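Local atomic coordinates of N-terminal acetyltransferase B complex subunit MDM20 (Candida albicans, PDB entry 5K04), a protein that serves as the non-catalytic subunit of the NatB N-terminal acetyltransferase complex, probably as a helical scaffold around the NAT3 subunit. Residues D354-F359 with P722-D727; P371-T376 with K399-Q404; N342-K345 with D351-D354. All coordinates share one frame; numbering follows the deposited sequence.

Interaction 1: D354-F359 with P722-D727; sequences DVYERF and PPISVD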
loop_
_atom_site.group_PDB
_atom_site.type_symbol
_atom_site.label_atom_id
_atom_site.label_comp_id
_atom_site.label_asym_id
_atom_site.label_seq_id
_atom_site.Cartn_x
_atom_site.Cartn_y
_atom_site.Cartn_z
ATOM N N ASP A 354 -11.989 29.830 -19.003
ATOM C CA ASP A 354 -11.554 30.586 -20.174
ATOM C C ASP A 354 -10.361 29.910 -20.841
ATOM O O ASP A 354 -10.275 29.859 -22.073
ATOM C CB ASP A 354 -11.222 32.032 -19.782
ATOM C CG ASP A 354 -10.148 32.123 -18.700
ATOM O OD1 ASP A 354 -10.137 31.279 -17.773
ATOM O OD2 ASP A 354 -9.308 33.036 -18.783
ATOM N N VAL A 355 -9.445 29.351 -20.043
ATOM C CA VAL A 355 -8.287 28.672 -20.617
ATOM C C VAL A 355 -8.698 27.320 -21.173
ATOM O O VAL A 355 -8.248 26.916 -22.255
ATOM C CB VAL A 355 -7.172 28.531 -19.568
ATOM C CG1 VAL A 355 -5.968 27.818 -20.170
ATOM C CG2 VAL A 355 -6.773 29.884 -19.031
ATOM N N TYR A 356 -9.560 26.603 -20.440
ATOM C CA TYR A 356 -10.149 25.370 -20.952
ATOM C C TYR A 356 -10.755 25.577 -22.342
ATOM O O TYR A 356 -10.509 24.794 -23.265
ATOM C CB TYR A 356 -11.204 24.836 -19.981
ATOM C CG TYR A 356 -11.958 23.682 -20.591
ATOM C CD1 TYR A 356 -11.410 22.403 -20.597
ATOM C CD2 TYR A 356 -13.186 23.878 -21.215
ATOM C CE1 TYR A 356 -12.073 21.345 -21.192
ATOM C CE2 TYR A 356 -13.859 22.832 -21.823
ATOM C CZ TYR A 356 -13.307 21.566 -21.804
ATOM O OH TYR A 356 -13.984 20.522 -22.392
ATOM N N GLU A 357 -11.541 26.640 -22.513
ATOM C CA GLU A 357 -12.176 26.878 -23.808
ATOM C C GLU A 357 -11.160 27.103 -24.921
ATOM O O GLU A 357 -11.477 26.864 -26.091
ATOM C CB GLU A 357 -13.137 28.063 -23.724
ATOM C CG GLU A 357 -14.406 27.796 -22.901
ATOM C CD GLU A 357 -15.357 26.779 -23.534
ATOM O OE1 GLU A 357 -15.158 26.412 -24.710
ATOM O OE2 GLU A 357 -16.313 26.355 -22.846
ATOM N N ARG A 358 -9.945 27.537 -24.588
ATOM C CA ARG A 358 -8.899 27.739 -25.585
ATOM C C ARG A 358 -8.089 26.482 -25.861
ATOM O O ARG A 358 -7.396 26.421 -26.878
ATOM C CB ARG A 358 -7.953 28.860 -25.146
ATOM C CG ARG A 358 -8.504 30.268 -25.362
ATOM C CD ARG A 358 -7.808 31.261 -24.444
ATOM N NE ARG A 358 -6.364 31.286 -24.665
ATOM C CZ ARG A 358 -5.469 31.710 -23.770
ATOM N NH1 ARG A 358 -5.863 32.146 -22.574
ATOM N NH2 ARG A 358 -4.173 31.692 -24.069
ATOM N N PHE A 359 -8.156 25.482 -24.986
ATOM C CA PHE A 359 -7.383 24.252 -25.143
ATOM C C PHE A 359 -8.208 23.026 -24.738
ATOM O O PHE A 359 -7.708 22.122 -24.057
ATOM C CB PHE A 359 -6.093 24.301 -24.317
ATOM C CG PHE A 359 -5.260 25.543 -24.518
ATOM C CD1 PHE A 359 -5.462 26.665 -23.734
ATOM C CD2 PHE A 359 -4.237 25.566 -25.450
ATOM C CE1 PHE A 359 -4.687 27.808 -23.902
ATOM C CE2 PHE A 359 -3.451 26.711 -25.628
ATOM C CZ PHE A 359 -3.683 27.831 -24.855
ATOM N N PRO A 722 -24.346 25.063 -16.102
ATOM C CA PRO A 722 -22.952 24.609 -16.149
ATOM C C PRO A 722 -22.081 25.651 -16.763
ATOM O O PRO A 722 -22.518 26.500 -17.565
ATOM C CB PRO A 722 -23.040 23.347 -17.041
ATOM C CG PRO A 722 -24.499 23.130 -17.346
ATOM C CD PRO A 722 -25.168 24.448 -17.146
ATOM N N PRO A 723 -20.774 25.675 -16.418
ATOM C CA PRO A 723 -19.860 26.686 -16.960
ATOM C C PRO A 723 -19.412 26.430 -18.393
ATOM O O PRO A 723 -18.854 27.343 -19.017
ATOM C CB PRO A 723 -18.665 26.624 -15.998
ATOM C CG PRO A 723 -18.679 25.208 -15.498
ATOM C CD PRO A 723 -20.131 24.808 -15.411
ATOM N N ILE A 724 -19.625 25.229 -18.931
ATOM C CA ILE A 724 -19.254 24.894 -20.294
ATOM C C ILE A 724 -20.438 24.176 -20.933
ATOM O O ILE A 724 -21.400 23.802 -20.262
ATOM C CB ILE A 724 -17.978 24.027 -20.352
ATOM C CG1 ILE A 724 -18.186 22.733 -19.581
ATOM C CG2 ILE A 724 -16.785 24.774 -19.757
ATOM C CD1 ILE A 724 -17.089 21.706 -19.811
ATOM N N SER A 725 -20.356 23.981 -22.250
ATOM C CA SER A 725 -21.426 23.312 -22.974
ATOM C C SER A 725 -21.350 21.815 -22.725
ATOM O O SER A 725 -20.365 21.162 -23.090
ATOM C CB SER A 725 -21.353 23.611 -24.462
ATOM O OG SER A 725 -22.651 23.543 -25.015
ATOM N N VAL A 726 -22.397 21.275 -22.101
ATOM C CA VAL A 726 -22.500 19.861 -21.756
ATOM C C VAL A 726 -23.961 19.451 -21.887
ATOM O O VAL A 726 -24.862 20.289 -21.950
ATOM C CB VAL A 726 -21.995 19.573 -20.328
ATOM C CG1 VAL A 726 -20.478 19.643 -20.260
ATOM C CG2 VAL A 726 -22.610 20.553 -19.358
ATOM N N ASP A 727 -24.188 18.142 -21.936
ATOM C CA ASP A 727 -25.520 17.565 -21.819
ATOM C C ASP A 727 -25.686 17.032 -20.404
ATOM O O ASP A 727 -24.970 16.111 -19.990
ATOM C CB ASP A 727 -25.741 16.450 -22.836
ATOM C CG ASP A 727 -27.130 15.833 -22.730
ATOM O OD1 ASP A 727 -28.131 16.561 -22.977
ATOM O OD2 ASP A 727 -27.210 14.631 -22.397
HETATM O O HOH W 1 -18.558 25.064 -24.207
#
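Ile724 lays its methyl groups against the ring of Tyr356 and the carboxylate of Glu357, joining the loop before the last helix of the chain, 729-747, to the short helix 353-358 of a helical array related to TPR repeats by its sequence family. The nearest backbone approach is 8.1 Å, between Glu357 CA and Ile724 CA, so side chains and one water carry the contact, and no direct hydrogen bond crosses it.

The apolar part is the meeting of Tyr356 with Ile724. The CD1 methyl of Ile724 lies 4.0 Å from Tyr356 CE2, approaching the ring obliquely, and its CG2 methyl stands an equal 4.0 Å from Tyr356 CD2. Both methyls thus meet the CD2-CE2 part of the ring, and the two side chains cross at about a right angle. Tyr356 reaches this position because its CG is anti to the backbone N (chi1 172°). The ring does not serve Ile724 alone: it also packs on Leu401 and His400 of helix 388-404 and on Val372 and Thr376 of helix 372-383, while Ile724 touches Leu397, His400 and Trp353. The isoleucine thus joins a buried cluster to which helices 353-358, 372-383 and 388-404 contribute.

The polar part involves the exposed Glu357. This side chain bends at chi2 (-68°) and reaches out to the loop, where OE2 rests 3.5 Å from Ile724 CG2, a van der Waals contact. The same oxygen has a polar partner in a water that bridges the two segments. This water donates to Glu357 OE2 at 2.9 Å and accepts from the backbone N of Ser725, also at 2.9 Å.

Interaction 2: P371-T376 with K399-Q404; sequences PVNELT and KHLLEQ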
loop_
_atom_site.group_PDB
_atom_site.type_symbol
_atom_site.label_atom_id
_atom_site.label_comp_id
_atom_site.label_asym_id
_atom_site.label_seq_id
_atom_site.Cartn_x
_atom_site.Cartn_y
_atom_site.Cartn_z
ATOM N N PRO A 371 -2.772 19.134 -20.033
ATOM C CA PRO A 371 -2.419 19.993 -18.895
ATOM C C PRO A 371 -3.510 20.986 -18.499
ATOM O O PRO A 371 -3.485 21.472 -17.363
ATOM C CB PRO A 371 -1.150 20.710 -19.375
ATOM C CG PRO A 371 -0.612 19.847 -20.475
ATOM C CD PRO A 371 -1.812 19.255 -21.147
ATOM N N VAL A 372 -4.469 21.299 -19.386
ATOM C CA VAL A 372 -5.566 22.201 -19.013
ATOM C C VAL A 372 -6.344 21.662 -17.827
ATOM O O VAL A 372 -6.944 22.430 -17.061
ATOM C CB VAL A 372 -6.531 22.423 -20.187
ATOM C CG1 VAL A 372 -7.393 23.616 -19.905
ATOM C CG2 VAL A 372 -5.781 22.643 -21.425
ATOM N N ASN A 373 -6.380 20.342 -17.675
ATOM C CA ASN A 373 -7.197 19.752 -16.636
ATOM C C ASN A 373 -6.516 19.771 -15.282
ATOM O O ASN A 373 -7.099 19.289 -14.300
ATOM C CB ASN A 373 -7.603 18.358 -17.083
ATOM C CG ASN A 373 -8.615 18.422 -18.208
ATOM O OD1 ASN A 373 -9.484 19.308 -18.200
ATOM N ND2 ASN A 373 -8.498 17.522 -19.192
ATOM N N GLU A 374 -5.292 20.308 -15.224
ATOM C CA GLU A 374 -4.731 20.735 -13.954
ATOM C C GLU A 374 -5.483 21.952 -13.441
ATOM O O GLU A 374 -5.749 22.071 -12.240
ATOM C CB GLU A 374 -3.244 21.052 -14.121
ATOM C CG GLU A 374 -2.346 19.845 -14.447
ATOM C CD GLU A 374 -2.280 18.796 -13.325
ATOM O OE1 GLU A 374 -2.332 17.581 -13.624
ATOM O OE2 GLU A 374 -2.183 19.197 -12.140
ATOM N N LEU A 375 -5.854 22.857 -14.359
ATOM C CA LEU A 375 -6.615 24.053 -14.013
ATOM C C LEU A 375 -8.085 23.729 -13.764
ATOM O O LEU A 375 -8.670 24.201 -12.777
ATOM C CB LEU A 375 -6.474 25.094 -15.127
ATOM C CG LEU A 375 -5.028 25.566 -15.271
ATOM C CD1 LEU A 375 -4.901 26.873 -16.064
ATOM C CD2 LEU A 375 -4.431 25.732 -13.883
ATOM N N THR A 376 -8.689 22.911 -14.635
ATOM C CA THR A 376 -10.112 22.609 -14.501
ATOM C C THR A 376 -10.395 21.826 -13.220
ATOM O O THR A 376 -11.407 22.077 -12.545
ATOM C CB THR A 376 -10.621 21.853 -15.739
ATOM O OG1 THR A 376 -9.965 20.585 -15.878
ATOM C CG2 THR A 376 -10.367 22.670 -16.978
ATOM N N LYS A 399 -16.967 13.832 -16.237
ATOM C CA LYS A 399 -17.221 12.937 -17.368
ATOM C C LYS A 399 -16.959 13.633 -18.698
ATOM O O LYS A 399 -16.425 13.022 -19.631
ATOM C CB LYS A 399 -18.661 12.409 -17.330
ATOM C CG LYS A 399 -18.980 11.562 -16.115
ATOM C CD LYS A 399 -20.457 11.246 -16.031
ATOM C CE LYS A 399 -20.913 10.433 -17.236
ATOM N NZ LYS A 399 -22.397 10.378 -17.290
ATOM N N HIS A 400 -17.336 14.907 -18.810
ATOM C CA HIS A 400 -17.137 15.606 -20.075
ATOM C C HIS A 400 -15.660 15.773 -20.382
ATOM O O HIS A 400 -15.219 15.512 -21.505
ATOM C CB HIS A 400 -17.827 16.969 -20.059
ATOM C CG HIS A 400 -17.664 17.718 -21.340
ATOM N ND1 HIS A 400 -16.690 18.677 -21.524
ATOM C CD2 HIS A 400 -18.314 17.611 -22.520
ATOM C CE1 HIS A 400 -16.761 19.143 -22.758
ATOM N NE2 HIS A 400 -17.738 18.512 -23.381
ATOM N N LEU A 401 -14.883 16.198 -19.384
ATOM C CA LEU A 401 -13.432 16.284 -19.525
ATOM C C LEU A 401 -12.811 14.932 -19.877
ATOM O O LEU A 401 -11.876 14.863 -20.686
ATOM C CB LEU A 401 -12.831 16.836 -18.230
ATOM C CG LEU A 401 -13.401 18.184 -17.777
ATOM C CD1 LEU A 401 -12.810 18.620 -16.453
ATOM C CD2 LEU A 401 -13.209 19.259 -18.843
ATOM N N LEU A 402 -13.317 13.846 -19.283
ATOM C CA LEU A 402 -12.739 12.521 -19.506
ATOM C C LEU A 402 -13.033 11.974 -20.899
ATOM O O LEU A 402 -12.356 11.032 -21.320
ATOM C CB LEU A 402 -13.229 11.530 -18.434
ATOM C CG LEU A 402 -12.545 11.645 -17.058
ATOM C CD1 LEU A 402 -13.287 10.940 -15.924
ATOM C CD2 LEU A 402 -11.117 11.105 -17.159
ATOM N N GLU A 403 -14.034 12.526 -21.609
ATOM C CA GLU A 403 -14.299 12.126 -22.996
ATOM C C GLU A 403 -13.097 12.407 -23.890
ATOM O O GLU A 403 -12.748 11.606 -24.764
ATOM C CB GLU A 403 -15.524 12.872 -23.562
ATOM C CG GLU A 403 -16.884 12.537 -22.958
ATOM C CD GLU A 403 -17.967 13.513 -23.407
ATOM O OE1 GLU A 403 -17.706 14.283 -24.354
ATOM O OE2 GLU A 403 -19.072 13.517 -22.810
ATOM N N GLN A 404 -12.478 13.562 -23.702
ATOM C CA GLN A 404 -11.331 13.986 -24.484
ATOM C C GLN A 404 -10.008 13.689 -23.787
ATOM O O GLN A 404 -9.000 13.475 -24.464
ATOM C CB GLN A 404 -11.458 15.486 -24.767
ATOM C CG GLN A 404 -10.559 16.011 -25.834
ATOM C CD GLN A 404 -11.068 15.699 -27.213
ATOM O OE1 GLN A 404 -12.254 15.409 -27.403
ATOM N NE2 GLN A 404 -10.173 15.754 -28.191
HETATM O O HOH W 2 -10.601 17.376 -21.519
#
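Leu401 points its two methyls at a polar pair on helix 372-383, Asn373 and Thr376, and here the packing is tight. Its CD1 lies 3.5 Å from Thr376 OG1, and its CD2 lies 3.8 Å from Asn373 OD1. Those oxygens are already joined to each other: Thr376 OG1 donates to Asn373 OD1 at 2.7 Å, tilted 15° from the carbonyl plane. Thr376 OG1 sits between its backbone N and carbonyl carbon (chi1 63°), which turns the hydroxyl to both partners. The bond gives both oxygens of these buried residues a partner within their own helix, while Leu401 slides past them from the opposite direction.

The looser side is bridged by solvent. No direct hydrogen bond links the segments, but a water accepts from Asn373 ND2 at 3.1 Å and donates to Leu401 O at 2.9 Å. Asn373 ND2 also bonds Asp405 OD2 just beyond helix 388-404, which ties down the amide's nitrogen end while its oxygen faces the leucine. Successive helices 372-383 and 388-404, joined by a short connection, form a helical hairpin, as in the TPR-like arrays to which this family is related.

Interaction 3: N342-K345 with D351-D354; sequences NNRK and DNWD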
loop_
_atom_site.group_PDB
_atom_site.type_symbol
_atom_site.label_atom_id
_atom_site.label_comp_id
_atom_site.label_asym_id
_atom_site.label_seq_id
_atom_site.Cartn_x
_atom_site.Cartn_y
_atom_site.Cartn_z
ATOM N N ASN A 342 1.067 27.314 -15.242
ATOM C CA ASN A 342 1.949 27.722 -14.153
ATOM C C ASN A 342 1.557 29.094 -13.617
ATOM O O ASN A 342 1.436 29.285 -12.401
ATOM C CB ASN A 342 3.405 27.701 -14.630
ATOM C CG ASN A 342 3.992 26.275 -14.674
ATOM O OD1 ASN A 342 3.861 25.513 -13.723
ATOM N ND2 ASN A 342 4.622 25.923 -15.793
ATOM N N ASN A 343 1.304 30.051 -14.522
ATOM C CA ASN A 343 0.929 31.404 -14.107
ATOM C C ASN A 343 -0.356 31.403 -13.290
ATOM O O ASN A 343 -0.439 32.077 -12.257
ATOM C CB ASN A 343 0.779 32.312 -15.326
ATOM C CG ASN A 343 2.089 32.538 -16.044
ATOM O OD1 ASN A 343 3.145 32.110 -15.574
ATOM N ND2 ASN A 343 2.032 33.202 -17.193
ATOM N N ARG A 344 -1.367 30.644 -13.726
ATOM C CA ARG A 344 -2.615 30.577 -12.966
ATOM C C ARG A 344 -2.401 29.940 -11.597
ATOM O O ARG A 344 -3.087 30.292 -10.630
ATOM C CB ARG A 344 -3.665 29.802 -13.752
ATOM C CG ARG A 344 -4.125 30.502 -15.024
ATOM C CD ARG A 344 -5.097 31.623 -14.715
ATOM N NE ARG A 344 -5.451 32.379 -15.917
ATOM C CZ ARG A 344 -6.655 32.378 -16.479
ATOM N NH1 ARG A 344 -7.639 31.664 -15.944
ATOM N NH2 ARG A 344 -6.871 33.084 -17.574
ATOM N N LYS A 345 -1.462 28.996 -11.500
ATOM C CA LYS A 345 -1.112 28.429 -10.202
ATOM C C LYS A 345 -0.380 29.447 -9.338
ATOM O O LYS A 345 -0.655 29.560 -8.139
ATOM C CB LYS A 345 -0.251 27.189 -10.397
ATOM C CG LYS A 345 -1.015 25.981 -10.896
ATOM C CD LYS A 345 -0.062 24.968 -11.484
ATOM C CE LYS A 345 -0.079 23.688 -10.729
ATOM N NZ LYS A 345 0.238 22.585 -11.666
ATOM N N ASP A 351 -10.707 30.336 -11.336
ATOM C CA ASP A 351 -11.680 30.496 -12.422
ATOM C C ASP A 351 -10.933 30.363 -13.746
ATOM O O ASP A 351 -10.354 31.331 -14.251
ATOM C CB ASP A 351 -12.415 31.829 -12.317
ATOM C CG ASP A 351 -13.424 31.850 -11.182
ATOM O OD1 ASP A 351 -13.692 30.780 -10.588
ATOM O OD2 ASP A 351 -13.944 32.942 -10.880
ATOM N N ASN A 352 -10.958 29.156 -14.315
ATOM C CA ASN A 352 -10.069 28.808 -15.417
ATOM C C ASN A 352 -10.783 28.208 -16.629
ATOM O O ASN A 352 -10.117 27.658 -17.513
ATOM C CB ASN A 352 -8.988 27.843 -14.911
ATOM C CG ASN A 352 -8.107 28.468 -13.826
ATOM O OD1 ASN A 352 -7.555 29.558 -14.009
ATOM N ND2 ASN A 352 -7.975 27.775 -12.691
ATOM N N TRP A 353 -12.114 28.305 -16.704
ATOM C CA TRP A 353 -12.823 27.821 -17.886
ATOM C C TRP A 353 -12.403 28.570 -19.143
ATOM O O TRP A 353 -12.444 28.004 -20.242
ATOM C CB TRP A 353 -14.335 27.931 -17.685
ATOM C CG TRP A 353 -14.816 27.065 -16.568
ATOM C CD1 TRP A 353 -15.410 27.477 -15.405
ATOM C CD2 TRP A 353 -14.716 25.636 -16.484
ATOM N NE1 TRP A 353 -15.683 26.392 -14.610
ATOM C CE2 TRP A 353 -15.272 25.251 -15.244
ATOM C CE3 TRP A 353 -14.219 24.648 -17.334
ATOM C CZ2 TRP A 353 -15.353 23.915 -14.837
ATOM C CZ3 TRP A 353 -14.299 23.317 -16.925
ATOM C CH2 TRP A 353 -14.862 22.966 -15.685
ATOM N N ASP A 354 -11.989 29.830 -19.003
ATOM C CA ASP A 354 -11.554 30.586 -20.174
ATOM C C ASP A 354 -10.361 29.910 -20.841
ATOM O O ASP A 354 -10.275 29.859 -22.073
ATOM C CB ASP A 354 -11.222 32.032 -19.782
ATOM C CG ASP A 354 -10.148 32.123 -18.700
ATOM O OD1 ASP A 354 -10.137 31.279 -17.773
ATOM O OD2 ASP A 354 -9.308 33.036 -18.783
#
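Arg344 grips Asp354 end-on through both terminal nitrogens, one to each carboxylate oxygen. The salt bridge from NH2 to Asp354 OD2 spans 2.7 Å and is almost straight, with an N-H...O angle of 177°. Beside it, NH1 donates to the syn lone pair of Asp354 OD1 at 3.1 Å. The guanidinium and carboxylate planes are only 22° apart, so the two groups meet nearly coplanar, which suits a two-bond (bidentate) salt bridge. Asp354 turns its carboxylate to the arginine with CG between the backbone N and the carbonyl carbon (chi1 58°).

The second polar partner is Asn352. Its OD1 accepts from Arg344 NH1 at 2.9 Å, in the plane of the amide carbonyl and on a lone pair, while lying close to the guanidinium plane. NH1 is therefore shared between the amide and the carboxylate, and three bonds to two side chains fix the rotation of the guanidinium. The other end of the Asn352 amide is held too, since ND2 bonds the backbone oxygen of Gln349 in the connecting loop.

Helices 337-346 and 353-358 are consecutive in the helical array of this region, whose sequence family belongs to the TPR clan, and the bonds span the short connection between them. Asn352 occupies the N-cap position of the second helix, although its side chain makes no capping bond and is turned to the arginine instead.

Packing continues along the aliphatic part of Arg344, which is bent at chi2. Its CD passes 3.3 Å from Asn352 OD1, and its CG follows at 3.7 Å from the same oxygen. Farther out, Leu375 of helix 372-383 touches both Arg344 and Asn352, while Lys345, on the neighbouring position of helix 337-346, packs on Gln83 of the NAT3 chain.

In the fold
Interaction 3 comes first along the chain, joining helix 337-346 to 353-358; interaction 2 follows in series, joining 372-383 to 388-404. Interaction 1 starts at Asp354, shared with interaction 3, and closes a loop around interaction 2 by bringing in the segment before helix 729-747. Centres of interactions 1 and 2 lie about 10 Å apart, and each is about 13 Å from that of interaction 3. All three touch: Trp353 packs on Thr376, and Tyr356 and Leu375 tie the neighbours together. Helix 353-358 thus ties neighbouring helices of the array to the C-terminal part, near where 337-346 packs on, and 372-383 weakly bonds, the NAT3 subunit.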